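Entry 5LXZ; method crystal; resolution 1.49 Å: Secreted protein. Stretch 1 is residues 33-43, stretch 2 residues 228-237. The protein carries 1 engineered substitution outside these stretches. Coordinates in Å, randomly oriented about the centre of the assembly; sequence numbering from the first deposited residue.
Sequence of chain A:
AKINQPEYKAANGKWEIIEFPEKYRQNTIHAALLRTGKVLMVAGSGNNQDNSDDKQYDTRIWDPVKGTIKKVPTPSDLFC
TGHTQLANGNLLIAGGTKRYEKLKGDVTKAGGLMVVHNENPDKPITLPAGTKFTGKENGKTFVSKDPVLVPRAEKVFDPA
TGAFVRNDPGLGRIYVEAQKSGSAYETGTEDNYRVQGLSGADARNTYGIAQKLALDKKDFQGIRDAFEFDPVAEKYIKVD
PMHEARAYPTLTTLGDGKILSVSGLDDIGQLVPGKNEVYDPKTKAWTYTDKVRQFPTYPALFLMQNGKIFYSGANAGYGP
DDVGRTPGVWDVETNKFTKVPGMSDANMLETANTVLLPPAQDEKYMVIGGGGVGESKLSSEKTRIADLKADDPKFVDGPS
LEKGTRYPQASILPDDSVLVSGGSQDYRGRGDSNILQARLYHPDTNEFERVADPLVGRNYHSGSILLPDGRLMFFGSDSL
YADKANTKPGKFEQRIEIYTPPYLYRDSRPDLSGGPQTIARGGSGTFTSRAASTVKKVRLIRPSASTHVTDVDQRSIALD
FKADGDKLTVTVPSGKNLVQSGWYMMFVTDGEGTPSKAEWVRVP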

# COMPACT_ATOMS: atom_id res chain seq x y z
N LEU A 33 -12.98 3.27 2.01
CA LEU A 33 -14.30 3.83 1.93
C LEU A 33 -15.18 2.89 1.16
O LEU A 33 -14.82 2.46 0.10
CB LEU A 33 -14.28 5.22 1.30
CG LEU A 33 -15.66 5.81 1.04
CD1 LEU A 33 -16.36 6.09 2.36
CD2 LEU A 33 -15.55 7.09 0.22
N LEU A 34 -16.34 2.54 1.73
CA LEU A 34 -17.29 1.62 1.11
C LEU A 34 -18.42 2.41 0.47
O LEU A 34 -18.69 3.57 0.80
CB LEU A 34 -17.89 0.73 2.20
CG LEU A 34 -16.87 0.02 3.09
CD1 LEU A 34 -17.63 -0.66 4.22
CD2 LEU A 34 -16.03 -0.95 2.30
N ARG A 35 -19.06 1.77 -0.49
CA ARG A 35 -20.11 2.42 -1.28
C ARG A 35 -21.33 2.80 -0.48
O ARG A 35 -22.16 3.55 -0.95
CB ARG A 35 -20.46 1.57 -2.49
CG ARG A 35 -21.07 0.21 -2.21
CD ARG A 35 -22.56 0.26 -2.24
NE ARG A 35 -23.11 -1.09 -2.43
CZ ARG A 35 -24.41 -1.34 -2.48
NH1 ARG A 35 -25.29 -0.37 -2.34
NH2 ARG A 35 -24.82 -2.58 -2.72
N THR A 36 -21.46 2.28 0.74
CA THR A 36 -22.46 2.72 1.71
C THR A 36 -22.17 4.05 2.36
O THR A 36 -22.99 4.56 3.11
CB THR A 36 -22.59 1.67 2.81
OG1 THR A 36 -21.27 1.44 3.35
CG2 THR A 36 -23.12 0.38 2.24
N GLY A 37 -20.99 4.63 2.11
CA GLY A 37 -20.57 5.84 2.73
C GLY A 37 -19.84 5.63 4.04
O GLY A 37 -19.39 6.60 4.63
N LYS A 38 -19.71 4.39 4.47
CA LYS A 38 -19.02 4.06 5.70
C LYS A 38 -17.59 3.64 5.40
O LYS A 38 -17.28 3.28 4.25
CB LYS A 38 -19.77 2.97 6.42
CG LYS A 38 -21.20 3.46 6.74
CD LYS A 38 -21.92 2.45 7.55
CE LYS A 38 -23.40 2.75 7.65
NZ LYS A 38 -24.00 1.67 8.49
N VAL A 39 -16.74 3.70 6.41
CA VAL A 39 -15.33 3.37 6.25
C VAL A 39 -15.03 2.09 6.98
O VAL A 39 -15.30 1.98 8.19
CB VAL A 39 -14.44 4.49 6.77
CG1 VAL A 39 -12.97 4.15 6.61
CG2 VAL A 39 -14.77 5.81 6.08
N LEU A 40 -14.45 1.14 6.26
CA LEU A 40 -13.94 -0.10 6.83
C LEU A 40 -12.53 0.18 7.35
O LEU A 40 -11.69 0.71 6.62
CB LEU A 40 -13.89 -1.18 5.77
CG LEU A 40 -13.36 -2.52 6.25
CD1 LEU A 40 -14.37 -3.18 7.16
CD2 LEU A 40 -12.97 -3.39 5.05
N MET A 41 -12.28 -0.12 8.62
CA MET A 41 -10.99 0.11 9.25
C MET A 41 -10.48 -1.22 9.76
O MET A 41 -11.09 -1.83 10.68
CB MET A 41 -11.16 1.11 10.39
CG MET A 41 -11.73 2.44 9.89
SD MET A 41 -12.18 3.58 11.20
CE MET A 41 -10.52 4.11 11.62
N VAL A 42 -9.37 -1.69 9.22
CA VAL A 42 -8.88 -3.03 9.51
C VAL A 42 -7.58 -2.95 10.28
O VAL A 42 -6.62 -2.31 9.87
CB VAL A 42 -8.68 -3.87 8.24
CG1 VAL A 42 -8.31 -5.29 8.61
CG2 VAL A 42 -9.92 -3.85 7.37
N ALA A 43 -7.59 -3.59 11.44
CA ALA A 43 -6.42 -3.75 12.24
C ALA A 43 -5.83 -5.14 12.13
O ALA A 43 -4.63 -5.29 12.19
CB ALA A 43 -6.75 -3.46 13.70
N GLU A 228 -14.33 -11.64 0.54
CA GLU A 228 -14.95 -10.44 0.04
C GLU A 228 -15.63 -9.75 1.20
O GLU A 228 -16.44 -10.37 1.88
CB GLU A 228 -15.92 -10.73 -1.07
CG GLU A 228 -15.27 -11.22 -2.36
CD GLU A 228 -16.26 -11.40 -3.49
OE1 GLU A 228 -17.41 -10.87 -3.40
OE2 GLU A 228 -15.93 -12.05 -4.51
N PHE A 229 -15.33 -8.49 1.48
CA PHE A 229 -16.07 -7.77 2.50
C PHE A 229 -17.29 -7.19 1.82
O PHE A 229 -17.17 -6.41 0.86
CB PHE A 229 -15.27 -6.64 3.15
CG PHE A 229 -16.01 -6.00 4.27
CD1 PHE A 229 -16.03 -6.65 5.52
CD2 PHE A 229 -16.80 -4.86 4.09
CE1 PHE A 229 -16.74 -6.11 6.58
CE2 PHE A 229 -17.53 -4.35 5.18
CZ PHE A 229 -17.48 -4.97 6.40
N ASP A 230 -18.47 -7.56 2.31
CA ASP A 230 -19.73 -7.09 1.76
C ASP A 230 -20.18 -5.87 2.58
O ASP A 230 -20.48 -6.01 3.77
CB ASP A 230 -20.74 -8.26 1.85
CG ASP A 230 -22.12 -7.90 1.36
OD1 ASP A 230 -22.51 -6.73 1.40
OD2 ASP A 230 -22.83 -8.85 0.97
N PRO A 231 -20.19 -4.68 1.97
CA PRO A 231 -20.51 -3.47 2.71
C PRO A 231 -21.97 -3.36 3.14
O PRO A 231 -22.25 -2.65 4.09
CB PRO A 231 -20.13 -2.36 1.78
CG PRO A 231 -20.09 -2.94 0.44
CD PRO A 231 -19.91 -4.42 0.54
N VAL A 232 -22.87 -4.08 2.50
CA VAL A 232 -24.29 -4.04 2.91
C VAL A 232 -24.51 -4.94 4.12
O VAL A 232 -25.02 -4.50 5.16
CB VAL A 232 -25.22 -4.35 1.74
CG1 VAL A 232 -26.69 -4.42 2.19
CG2 VAL A 232 -25.07 -3.29 0.65
N ALA A 233 -24.03 -6.17 4.02
CA ALA A 233 -24.06 -7.09 5.14
C ALA A 233 -23.11 -6.71 6.28
O ALA A 233 -23.29 -7.15 7.42
CB ALA A 233 -23.78 -8.47 4.66
N GLU A 234 -22.08 -5.93 5.96
CA GLU A 234 -21.02 -5.58 6.89
C GLU A 234 -20.34 -6.80 7.46
O GLU A 234 -20.11 -6.90 8.66
CB GLU A 234 -21.53 -4.58 7.92
CG GLU A 234 -21.96 -3.29 7.24
CD GLU A 234 -22.43 -2.20 8.19
OE1 GLU A 234 -22.72 -2.50 9.37
OE2 GLU A 234 -22.49 -1.04 7.73
N LYS A 235 -19.97 -7.73 6.59
CA LYS A 235 -19.27 -8.92 7.02
C LYS A 235 -18.26 -9.41 5.99
O LYS A 235 -18.38 -9.12 4.78
CB LYS A 235 -20.26 -10.03 7.42
CG LYS A 235 -21.09 -10.62 6.34
CD LYS A 235 -21.96 -11.74 6.96
CE LYS A 235 -23.36 -11.80 6.39
NZ LYS A 235 -23.33 -12.22 4.97
N TYR A 236 -17.26 -10.12 6.46
CA TYR A 236 -16.31 -10.79 5.60
C TYR A 236 -16.90 -12.11 5.12
O TYR A 236 -17.38 -12.90 5.96
CB TYR A 236 -15.02 -11.08 6.34
CG TYR A 236 -14.24 -9.87 6.75
CD1 TYR A 236 -13.35 -9.25 5.86
CD2 TYR A 236 -14.30 -9.38 8.04
CE1 TYR A 236 -12.61 -8.17 6.26
CE2 TYR A 236 -13.53 -8.33 8.47
CZ TYR A 236 -12.68 -7.72 7.55
OH TYR A 236 -11.89 -6.63 7.92
N ILE A 237 -16.89 -12.33 3.83
CA ILE A 237 -17.40 -13.58 3.24
C ILE A 237 -16.21 -14.38 2.69
O ILE A 237 -15.48 -13.90 1.81
CB ILE A 237 -18.40 -13.30 2.13
CG1 ILE A 237 -19.55 -12.41 2.65
CG2 ILE A 237 -18.91 -14.65 1.57
CD1 ILE A 237 -20.58 -12.07 1.62
O HOH W 1 -21.26 -0.37 5.29

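Two hairpin-like turns meet here, and most of the area they bury is apolar. Stretch 2 enters as a strand, and Phe229 makes its first contact. Its side chain points toward stretch 1 with chi1 in t, which lays the ring beneath Leu40: CD1 of Leu40 sits 3.8 Å from the centroid of the Phe229 ring and only 15° off its normal, a CH-pi contact over the face. Leu34 CD1 approaches the same ring obliquely, 3.8 Å from Phe229 CE2, so one aromatic side chain serves two leucines.

Asp230 points away and touches nothing in stretch 1, yet it shapes the turn. Asp230 OD1 accepts hydrogen bonds from Val232 N at 2.9 Å and from Ala233 N at 3.1 Å, holding the chain as it bends.

Pro231 is the most heavily covered residue of the contact. Its CB packs 3.8 Å from Leu34 CB, at the pair whose CA atoms are nearest across the stretches, Leu34 CA and Pro231 CA, 6.2 Å apart, while Pro231 CG lies 4.2 Å from Arg35 CG. Val232, though exposed, places CG2 over one face of the Arg35 guanidinium, 3.5 Å from NH2, so a methyl group covers one flat face of the charged group.

Glu234 adopts positive phi and psi, and its side chain, starting sideways, reaches back to stretch 1. There an extended Lys38 brings NZ within 3.2 Å of Glu234 OE2, a hydrogen-bonded salt bridge. The same OE2 accepts from a water (2.8 Å) that also donates to Pro231 O (2.8 Å) and accepts from Thr36 OG1 (2.7 Å), so a single water ties both turns together.

Tyr236 closes the contact: its hydroxyl end comes nearer than its CB direction suggests, with OH 3.5 Å from Val42 CG2, and OH finds its hydrogen bond elsewhere in the structure.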